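Local structure of molybdenum cofactor biosynthesis protein C 2 (Mycobacterium tuberculosis, 4FDF) at residues Val52-Ile55 and Gly59-Lys62; Gly63-Thr68 and Tyr136-Ala141; Ala110-Thr115 and Met122-Ala127. The protein probably catalyses the conversion of a cyclised guanosine triphosphate intermediate to cyclic pyranopterin monophosphate during molybdenum cofactor biosynthesis, working as a hexamer built from three dimers. One frame throughout, in Å; residues are numbered along the deposited sequence.

Contact 1 (Val52-Ile55 and Gly59-Lys62); sequences VALI and GLPK
The carbonyl oxygen L54 O, in the last turn of helix 49-57, accepts a short hydrogen bond of 2.6 Å from the backbone atom G59 N. In this ferredoxin-like fold the bond lies at the exit of a short extra helix, set between the first sheet strand and helix 65-83. It is a 6→1 bond, spanning five residues rather than the four of a regular alpha-helix, and is consistent with a Schellman ending. The donor lies in the carbonyl plane (C=O...N 151°), and the bond ties the departing loop to the helix. The side chain of L54 follows the loop: its CG stands anti to its carbonyl carbon (chi1 -61°), with L54 CD2 ending 4.1 Å from G59 O.

Next along the loop, L60 packs back onto the helix. Its two methyl branches divide the work. L60 CD2 lies 3.8 Å from L54 CB, while the other methyl serves I55. The CB of I55 leaves its backbone on the side away from the loop, yet its CG1 branch still reaches L60 because the two side chains run alongside each other in the same direction. L60 also touches I139, so it links the short helix to helix 121-139. Farther along, P61 O accepts from H25 NE2 of a second subunit, and K62 NZ forms a salt bridge with D137 OD2 of its own chain. The tightest apolar touch between the two segments is I55 CG1 against L60 CD1, at 3.7 Å.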
ATOM      1  N   VAL B  52       6.592 -25.616  19.880  1.00 45.63           N
ATOM      2  CA  VAL B  52       6.605 -24.926  21.167  1.00 45.46           C
ATOM      3  C   VAL B  52       8.020 -24.964  21.749  1.00 48.00           C
ATOM      4  O   VAL B  52       8.521 -23.958  22.260  1.00 49.86           O
ATOM      5  CB  VAL B  52       5.574 -25.541  22.165  1.00 47.64           C
ATOM      6  CG1 VAL B  52       5.722 -24.938  23.568  1.00 48.98           C
ATOM      7  CG2 VAL B  52       4.157 -25.340  21.659  1.00 44.86           C
ATOM      8  N   ALA B  53       8.665 -26.123  21.642  1.00 47.51           N
ATOM      9  CA  ALA B  53      10.031 -26.291  22.127  1.00 49.08           C
ATOM     10  C   ALA B  53      10.982 -25.320  21.429  1.00 48.88           C
ATOM     11  O   ALA B  53      11.654 -24.530  22.090  1.00 50.70           O
ATOM     12  CB  ALA B  53      10.500 -27.741  21.958  1.00 48.06           C
ATOM     13  N   LEU B  54      11.006 -25.355  20.099  1.00 49.35           N
ATOM     14  CA  LEU B  54      11.893 -24.484  19.328  1.00 51.61           C
ATOM     15  C   LEU B  54      11.647 -22.994  19.574  1.00 55.05           C
ATOM     16  O   LEU B  54      12.562 -22.175  19.429  1.00 58.18           O
ATOM     17  CB  LEU B  54      11.835 -24.819  17.838  1.00 49.74           C
ATOM     18  CG  LEU B  54      12.251 -26.239  17.423  1.00 50.49           C
ATOM     19  CD1 LEU B  54      12.009 -26.448  15.932  1.00 47.71           C
ATOM     20  CD2 LEU B  54      13.710 -26.561  17.785  1.00 50.07           C
ATOM     21  N   ILE B  55      10.419 -22.651  19.963  1.00 55.67           N
ATOM     22  CA  ILE B  55      10.078 -21.270  20.309  1.00 59.18           C
ATOM     23  C   ILE B  55      10.693 -20.850  21.649  1.00 59.57           C
ATOM     24  O   ILE B  55      11.325 -19.800  21.731  1.00 63.34           O
ATOM     25  CB  ILE B  55       8.546 -21.016  20.268  1.00 58.84           C
ATOM     26  CG1 ILE B  55       8.086 -20.894  18.814  1.00 57.56           C
ATOM     27  CG2 ILE B  55       8.167 -19.751  21.053  1.00 57.90           C
ATOM     28  CD1 ILE B  55       6.603 -21.067  18.611  1.00 57.31           C
ATOM     29  N   GLY B  59      15.044 -21.597  18.831  1.00 54.51           N
ATOM     30  CA  GLY B  59      15.709 -22.433  17.840  1.00 54.30           C
ATOM     31  C   GLY B  59      15.036 -22.590  16.488  1.00 52.25           C
ATOM     32  O   GLY B  59      15.443 -23.443  15.702  1.00 53.46           O
ATOM     33  N   LEU B  60      14.015 -21.785  16.204  1.00 52.32           N
ATOM     34  CA  LEU B  60      13.356 -21.827  14.894  1.00 52.02           C
ATOM     35  C   LEU B  60      14.306 -21.376  13.793  1.00 50.77           C
ATOM     36  O   LEU B  60      15.036 -20.393  13.971  1.00 51.18           O
ATOM     37  CB  LEU B  60      12.112 -20.940  14.864  1.00 52.87           C
ATOM     38  CG  LEU B  60      10.884 -21.409  15.628  1.00 53.26           C
ATOM     39  CD1 LEU B  60       9.834 -20.302  15.613  1.00 50.10           C
ATOM     40  CD2 LEU B  60      10.341 -22.700  15.022  1.00 52.51           C
ATOM     41  N   PRO B  61      14.295 -22.081  12.647  1.00 47.30           N
ATOM     42  CA  PRO B  61      15.185 -21.708  11.550  1.00 46.99           C
ATOM     43  C   PRO B  61      15.021 -20.247  11.117  1.00 48.22           C
ATOM     44  O   PRO B  61      16.012 -19.554  10.876  1.00 50.07           O
ATOM     45  CB  PRO B  61      14.769 -22.661  10.422  1.00 46.56           C
ATOM     46  CG  PRO B  61      14.224 -23.855  11.137  1.00 47.53           C
ATOM     47  CD  PRO B  61      13.508 -23.288  12.331  1.00 47.32           C
ATOM     48  N   LYS B  62      13.785 -19.773  11.054  1.00 47.30           N
ATOM     49  CA  LYS B  62      13.522 -18.468  10.462  1.00 47.57           C
ATOM     50  C   LYS B  62      13.708 -17.304  11.450  1.00 44.29           C
ATOM     51  O   LYS B  62      13.790 -16.148  11.045  1.00 42.18           O
ATOM     52  CB  LYS B  62      12.131 -18.464   9.830  1.00 48.66           C
ATOM     53  CG  LYS B  62      12.129 -18.080   8.367  1.00 51.46           C
ATOM     54  CD  LYS B  62      10.995 -18.783   7.650  1.00 54.84           C
ATOM     55  CE  LYS B  62      10.357 -17.897   6.602  1.00 51.64           C
ATOM     56  NZ  LYS B  62       9.187 -18.591   5.998  1.00 51.36           N
TER

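Contact 2 (Gly63-Thr68 and Tyr136-Ala141); sequences GDALAT and YDMIKA
With CG anti to the carbonyl carbon (chi1 -56°), M138 lays the first part of its side chain on A65, and the bend at chi2 (-75°) then turns its sulfur to T68. M138 CB is 3.6 Å from A65 CB, and M138 CG is 3.7 Å from A65 CA. Past the chi2 bend, M138 SD lies 4.0 Å from T68 CG2, and the two side chains cross at about a right angle. A further bend at chi3 turns CE away toward K62. The small alanine lets the backbones come close, while one methionine spans about one helical turn.

T68 is held for this role from its other branch. Its hydroxyl donates to the backbone, T68 OG1 to D64 O at 2.9 Å, and T68 N reaches that same oxygen from the opposite face of the carbonyl plane, so D64 O is gripped twice. With OG1 so engaged, CG2 is the branch turned to the sulfur. D64 also acts as N-cap through its side chain: A67 N donates to D64 OD1 at 3.2 Å in an almost straight bond (176°), coming from above the carboxylate plane.

On the other segment K140 NZ forms a salt bridge with D137 OD1 at 2.8 Å, linking residues three apart, with the amine above the carboxylate plane. M138 itself also packs on L86 of a second subunit. A capped helix start laid against the end of a neighbouring helix belongs here to the antiparallel helix pair that covers the sheet of a ferredoxin-like fold.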
ATOM      1  N   GLY B  63      13.786 -17.621  12.740  1.00 42.23           N
ATOM      2  CA  GLY B  63      14.075 -16.624  13.768  1.00 40.77           C
ATOM      3  C   GLY B  63      12.992 -16.513  14.822  1.00 41.45           C
ATOM      4  O   GLY B  63      12.267 -17.475  15.081  1.00 43.56           O
ATOM      5  N   ASP B  64      12.893 -15.334  15.435  1.00 41.69           N
ATOM      6  CA  ASP B  64      11.946 -15.071  16.517  1.00 42.19           C
ATOM      7  C   ASP B  64      10.523 -14.938  15.967  1.00 41.03           C
ATOM      8  O   ASP B  64      10.119 -13.857  15.526  1.00 40.17           O
ATOM      9  CB  ASP B  64      12.366 -13.806  17.284  1.00 43.17           C
ATOM     10  CG  ASP B  64      11.557 -13.584  18.571  1.00 45.35           C
ATOM     11  OD1 ASP B  64      10.458 -14.164  18.726  1.00 47.61           O
ATOM     12  OD2 ASP B  64      12.027 -12.817  19.436  1.00 43.08           O
ATOM     13  N   ALA B  65       9.780 -16.046  15.990  1.00 39.55           N
ATOM     14  CA  ALA B  65       8.391 -16.069  15.529  1.00 39.09           C
ATOM     15  C   ALA B  65       7.499 -15.046  16.234  1.00 39.60           C
ATOM     16  O   ALA B  65       6.733 -14.343  15.574  1.00 40.47           O
ATOM     17  CB  ALA B  65       7.797 -17.453  15.684  1.00 37.20           C
ATOM     18  N   LEU B  66       7.594 -14.970  17.564  1.00 38.83           N
ATOM     19  CA  LEU B  66       6.682 -14.131  18.348  1.00 38.68           C
ATOM     20  C   LEU B  66       6.847 -12.636  18.040  1.00 39.17           C
ATOM     21  O   LEU B  66       5.867 -11.942  17.763  1.00 39.55           O
ATOM     22  CB  LEU B  66       6.814 -14.395  19.856  1.00 37.35           C
ATOM     23  CG  LEU B  66       6.537 -15.787  20.475  1.00 40.47           C
ATOM     24  CD1 LEU B  66       6.387 -15.690  22.012  1.00 37.77           C
ATOM     25  CD2 LEU B  66       5.328 -16.498  19.886  1.00 36.78           C
ATOM     26  N   ALA B  67       8.084 -12.156  18.080  1.00 37.48           N
ATOM     27  CA  ALA B  67       8.381 -10.763  17.768  1.00 39.16           C
ATOM     28  C   ALA B  67       7.979 -10.426  16.345  1.00 37.33           C
ATOM     29  O   ALA B  67       7.384  -9.380  16.107  1.00 39.97           O
ATOM     30  CB  ALA B  67       9.874 -10.449  17.996  1.00 38.20           C
ATOM     31  N   THR B  68       8.279 -11.321  15.406  1.00 35.80           N
ATOM     32  CA  THR B  68       7.959 -11.081  14.003  1.00 36.14           C
ATOM     33  C   THR B  68       6.438 -10.975  13.809  1.00 35.30           C
ATOM     34  O   THR B  68       5.956 -10.077  13.121  1.00 33.33           O
ATOM     35  CB  THR B  68       8.605 -12.143  13.067  1.00 37.15           C
ATOM     36  OG1 THR B  68      10.029 -12.095  13.215  1.00 39.01           O
ATOM     37  CG2 THR B  68       8.268 -11.893  11.592  1.00 36.21           C
ATOM     38  N   TYR B 136       2.514 -18.997  11.403  1.00 37.17           N
ATOM     39  CA  TYR B 136       2.559 -20.142  10.514  1.00 36.60           C
ATOM     40  C   TYR B 136       3.729 -20.054   9.525  1.00 38.06           C
ATOM     41  O   TYR B 136       4.392 -21.054   9.255  1.00 36.79           O
ATOM     42  CB  TYR B 136       1.231 -20.325   9.774  1.00 38.61           C
ATOM     43  CG  TYR B 136       1.252 -21.534   8.866  1.00 38.89           C
ATOM     44  CD1 TYR B 136       1.444 -21.397   7.495  1.00 38.48           C
ATOM     45  CD2 TYR B 136       1.120 -22.816   9.387  1.00 40.02           C
ATOM     46  CE1 TYR B 136       1.481 -22.509   6.656  1.00 38.94           C
ATOM     47  CE2 TYR B 136       1.159 -23.940   8.559  1.00 42.26           C
ATOM     48  CZ  TYR B 136       1.340 -23.776   7.189  1.00 40.28           C
ATOM     49  OH  TYR B 136       1.394 -24.878   6.365  1.00 38.63           O
ATOM     50  N   ASP B 137       3.987 -18.864   8.984  1.00 36.82           N
ATOM     51  CA  ASP B 137       5.128 -18.703   8.099  1.00 37.91           C
ATOM     52  C   ASP B 137       6.448 -19.060   8.805  1.00 38.53           C
ATOM     53  O   ASP B 137       7.361 -19.584   8.183  1.00 39.24           O
ATOM     54  CB  ASP B 137       5.207 -17.281   7.541  1.00 37.24           C
ATOM     55  CG  ASP B 137       6.305 -17.134   6.492  1.00 36.86           C
ATOM     56  OD1 ASP B 137       6.247 -17.847   5.468  1.00 36.92           O
ATOM     57  OD2 ASP B 137       7.248 -16.343   6.710  1.00 36.65           O
ATOM     58  N   MET B 138       6.533 -18.770  10.099  1.00 38.29           N
ATOM     59  CA  MET B 138       7.750 -19.002  10.852  1.00 43.11           C
ATOM     60  C   MET B 138       7.929 -20.475  11.221  1.00 43.57           C
ATOM     61  O   MET B 138       9.053 -20.920  11.464  1.00 43.99           O
ATOM     62  CB  MET B 138       7.775 -18.141  12.125  1.00 43.04           C
ATOM     63  CG  MET B 138       7.624 -16.639  11.904  1.00 46.35           C
ATOM     64  SD  MET B 138       9.077 -15.793  11.248  1.00 49.10           S
ATOM     65  CE  MET B 138       8.972 -16.264   9.548  1.00 45.43           C
ATOM     66  N   ILE B 139       6.828 -21.222  11.274  1.00 42.83           N
ATOM     67  CA  ILE B 139       6.874 -22.590  11.793  1.00 43.75           C
ATOM     68  C   ILE B 139       6.569 -23.674  10.755  1.00 43.65           C
ATOM     69  O   ILE B 139       6.748 -24.856  11.040  1.00 44.10           O
ATOM     70  CB  ILE B 139       5.984 -22.776  13.081  1.00 42.03           C
ATOM     71  CG1 ILE B 139       4.487 -22.802  12.749  1.00 42.28           C
ATOM     72  CG2 ILE B 139       6.288 -21.706  14.128  1.00 42.29           C
ATOM     73  CD1 ILE B 139       3.906 -24.193  12.699  1.00 43.26           C
ATOM     74  N   LYS B 140       6.122 -23.277   9.565  1.00 44.06           N
ATOM     75  CA  LYS B 140       5.627 -24.252   8.578  1.00 45.93           C
ATOM     76  C   LYS B 140       6.663 -25.288   8.109  1.00 47.29           C
ATOM     77  O   LYS B 140       6.293 -26.332   7.581  1.00 49.30           O
ATOM     78  CB  LYS B 140       4.962 -23.561   7.378  1.00 43.20           C
ATOM     79  CG  LYS B 140       5.885 -22.689   6.514  1.00 43.61           C
ATOM     80  CD  LYS B 140       5.110 -22.105   5.354  1.00 41.91           C
ATOM     81  CE  LYS B 140       6.029 -21.615   4.261  1.00 43.66           C
ATOM     82  NZ  LYS B 140       6.797 -20.429   4.665  1.00 46.85           N
ATOM     83  N   ALA B 141       7.944 -24.995   8.304  1.00 46.46           N
ATOM     84  CA  ALA B 141       9.017 -25.915   7.921  1.00 50.76           C
ATOM     85  C   ALA B 141       9.210 -27.054   8.938  1.00 51.75           C
ATOM     86  O   ALA B 141       9.679 -28.135   8.580  1.00 49.26           O
ATOM     87  CB  ALA B 141      10.327 -25.155   7.699  1.00 47.32           C
TER

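Contact 3 (Ala110-Thr115 and Met122-Ala127); sequences ATVRST and MEALTA
The second beta-strand-to-helix passage of the ferredoxin-like fold packs strand 105-116 against helix 121-139, which begins at the predicted substrate site holding M122 and E123. V112 and A110, alternate residues on the same strand face, carry the packing. One methyl, V112 CG2, presses against the helix backbone, 3.6 Å from A124 N, and also lies 3.8 Å from A124 CB. With the other methyl anti to the backbone N (chi1 178°), V112 CG1 is placed 4.0 Å from E123 CG, touching the aliphatic part of the glutamate rather than its carboxylate; the two side chains cross at about a right angle. A110 CB fits against the helix backbone at A124 O (3.5 Å) and meets A127 CB at 3.9 Å. The alanines A110, A124 and A127 are consistent with the 7.5 Å closest approach of the axes of the two short segments, which make an angle of 148°.

Within the helix, M122 O accepts from both T126 OG1 (2.8 Å) and T126 N. Around the contact, A110 and V112 pair with A41 and A39 of strand 35-46, A127 rests on A77 of helix 65-83, and L125 reaches I151 and V153 of strand 147-156.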
ATOM      1  N   ALA B 110      -5.409  -9.673  20.295  1.00 35.80           N
ATOM      2  CA  ALA B 110      -5.175  -8.306  19.857  1.00 34.84           C
ATOM      3  C   ALA B 110      -6.138  -7.328  20.526  1.00 35.26           C
ATOM      4  O   ALA B 110      -7.345  -7.565  20.581  1.00 33.62           O
ATOM      5  CB  ALA B 110      -5.248  -8.195  18.338  1.00 33.27           C
ATOM      6  N   THR B 111      -5.578  -6.243  21.051  1.00 35.05           N
ATOM      7  CA  THR B 111      -6.343  -5.180  21.699  1.00 36.12           C
ATOM      8  C   THR B 111      -6.132  -3.909  20.890  1.00 36.97           C
ATOM      9  O   THR B 111      -4.990  -3.499  20.655  1.00 39.72           O
ATOM     10  CB  THR B 111      -5.900  -4.990  23.178  1.00 35.30           C
ATOM     11  OG1 THR B 111      -6.219  -6.175  23.912  1.00 35.06           O
ATOM     12  CG2 THR B 111      -6.602  -3.803  23.831  1.00 34.89           C
ATOM     13  N   VAL B 112      -7.234  -3.323  20.427  1.00 36.73           N
ATOM     14  CA  VAL B 112      -7.191  -2.141  19.570  1.00 35.67           C
ATOM     15  C   VAL B 112      -7.980  -1.030  20.240  1.00 39.08           C
ATOM     16  O   VAL B 112      -9.080  -1.259  20.754  1.00 40.53           O
ATOM     17  CB  VAL B 112      -7.765  -2.416  18.143  1.00 34.70           C
ATOM     18  CG1 VAL B 112      -7.758  -1.133  17.289  1.00 35.85           C
ATOM     19  CG2 VAL B 112      -6.959  -3.497  17.423  1.00 32.30           C
ATOM     20  N   ARG B 113      -7.409   0.168  20.246  1.00 39.21           N
ATOM     21  CA  ARG B 113      -8.090   1.348  20.773  1.00 40.88           C
ATOM     22  C   ARG B 113      -8.167   2.443  19.713  1.00 41.22           C
ATOM     23  O   ARG B 113      -7.242   2.610  18.891  1.00 38.07           O
ATOM     24  CB  ARG B 113      -7.414   1.848  22.061  1.00 42.72           C
ATOM     25  CG  ARG B 113      -7.609   0.908  23.272  1.00 45.75           C
ATOM     26  CD  ARG B 113      -6.555   1.094  24.379  1.00 49.01           C
ATOM     27  NE  ARG B 113      -5.183   1.003  23.866  1.00 56.10           N
ATOM     28  CZ  ARG B 113      -4.352  -0.030  24.035  1.00 57.75           C
ATOM     29  NH1 ARG B 113      -4.715  -1.107  24.735  1.00 56.49           N
ATOM     30  NH2 ARG B 113      -3.136   0.024  23.505  1.00 56.15           N
ATOM     31  N   SER B 114      -9.287   3.166  19.725  1.00 40.74           N
ATOM     32  CA  SER B 114      -9.543   4.241  18.772  1.00 42.61           C
ATOM     33  C   SER B 114     -10.584   5.246  19.264  1.00 44.73           C
ATOM     34  O   SER B 114     -11.549   4.888  19.947  1.00 44.20           O
ATOM     35  CB  SER B 114     -10.009   3.670  17.435  1.00 42.71           C
ATOM     36  OG  SER B 114     -10.334   4.712  16.532  1.00 42.74           O
ATOM     37  N   THR B 115     -10.377   6.507  18.894  1.00 45.35           N
ATOM     38  CA  THR B 115     -11.375   7.545  19.091  1.00 49.26           C
ATOM     39  C   THR B 115     -11.985   7.841  17.733  1.00 49.66           C
ATOM     40  O   THR B 115     -11.411   8.610  16.956  1.00 53.01           O
ATOM     41  CB  THR B 115     -10.740   8.825  19.659  1.00 51.11           C
ATOM     42  OG1 THR B 115      -9.955   8.493  20.808  1.00 50.68           O
ATOM     43  CG2 THR B 115     -11.821   9.847  20.045  1.00 52.86           C
ATOM     44  N   MET B 122     -12.830  -5.011  13.541  1.00 33.16           N
ATOM     45  CA  MET B 122     -12.221  -5.509  12.306  1.00 32.91           C
ATOM     46  C   MET B 122     -10.700  -5.481  12.338  1.00 33.27           C
ATOM     47  O   MET B 122     -10.036  -6.444  11.916  1.00 34.93           O
ATOM     48  CB  MET B 122     -12.748  -4.767  11.068  1.00 34.71           C
ATOM     49  CG  MET B 122     -14.199  -5.122  10.674  1.00 34.81           C
ATOM     50  SD  MET B 122     -14.620  -6.895  10.710  1.00 36.76           S
ATOM     51  CE  MET B 122     -13.282  -7.627   9.749  1.00 31.28           C
ATOM     52  N   GLU B 123     -10.151  -4.383  12.839  1.00 31.31           N
ATOM     53  CA  GLU B 123      -8.708  -4.248  12.963  1.00 32.98           C
ATOM     54  C   GLU B 123      -8.148  -5.234  13.980  1.00 31.25           C
ATOM     55  O   GLU B 123      -7.091  -5.820  13.743  1.00 30.71           O
ATOM     56  CB  GLU B 123      -8.273  -2.803  13.272  1.00 34.25           C
ATOM     57  CG  GLU B 123      -9.375  -1.842  13.703  1.00 40.86           C
ATOM     58  CD  GLU B 123     -10.332  -1.426  12.585  1.00 40.51           C
ATOM     59  OE1 GLU B 123      -9.875  -0.943  11.523  1.00 44.92           O
ATOM     60  OE2 GLU B 123     -11.553  -1.571  12.782  1.00 40.35           O
ATOM     61  N   ALA B 124      -8.857  -5.423  15.095  1.00 28.53           N
ATOM     62  CA  ALA B 124      -8.472  -6.437  16.066  1.00 29.09           C
ATOM     63  C   ALA B 124      -8.419  -7.837  15.437  1.00 28.55           C
ATOM     64  O   ALA B 124      -7.442  -8.573  15.641  1.00 29.27           O
ATOM     65  CB  ALA B 124      -9.407  -6.420  17.280  1.00 29.45           C
ATOM     66  N   LEU B 125      -9.456  -8.196  14.680  1.00 28.65           N
ATOM     67  CA  LEU B 125      -9.510  -9.492  13.984  1.00 30.26           C
ATOM     68  C   LEU B 125      -8.421  -9.643  12.907  1.00 29.89           C
ATOM     69  O   LEU B 125      -7.840 -10.722  12.746  1.00 30.80           O
ATOM     70  CB  LEU B 125     -10.886  -9.697  13.351  1.00 28.38           C
ATOM     71  CG  LEU B 125     -12.059  -9.929  14.298  1.00 30.42           C
ATOM     72  CD1 LEU B 125     -13.368  -9.664  13.556  1.00 30.64           C
ATOM     73  CD2 LEU B 125     -12.045 -11.332  14.904  1.00 28.96           C
ATOM     74  N   THR B 126      -8.156  -8.559  12.184  1.00 28.60           N
ATOM     75  CA  THR B 126      -7.133  -8.521  11.136  1.00 29.51           C
ATOM     76  C   THR B 126      -5.720  -8.746  11.713  1.00 30.50           C
ATOM     77  O   THR B 126      -4.921  -9.533  11.172  1.00 30.74           O
ATOM     78  CB  THR B 126      -7.247  -7.189  10.345  1.00 29.16           C
ATOM     79  OG1 THR B 126      -8.516  -7.151   9.672  1.00 32.60           O
ATOM     80  CG2 THR B 126      -6.146  -7.032   9.329  1.00 30.72           C
ATOM     81  N   ALA B 127      -5.432  -8.061  12.821  1.00 29.44           N
ATOM     82  CA  ALA B 127      -4.182  -8.217  13.565  1.00 30.47           C
ATOM     83  C   ALA B 127      -3.985  -9.653  14.038  1.00 30.40           C
ATOM     84  O   ALA B 127      -2.942 -10.255  13.806  1.00 31.92           O
ATOM     85  CB  ALA B 127      -4.154  -7.252  14.759  1.00 32.27           C
TER

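How the contacts relate
Contacts 1 and 2 adjoin, their centres 8 Å apart, and follow one another along the chain: the first closes the exit of helix 49-57, the second begins at the start of helix 65-83. L60 against A65, and K62 against M138, carry the packing from one to the other. Contact 3 lies 22 Å from contact 2 and 28 Å from contact 1, between centres, and its whole span falls within the sequence that contact 2 brackets. Helix 121-139 runs from contact 3 to contact 2: its start serves contact 3 at the predicted substrate site, its end contact 2. All three contacts also border a second subunit.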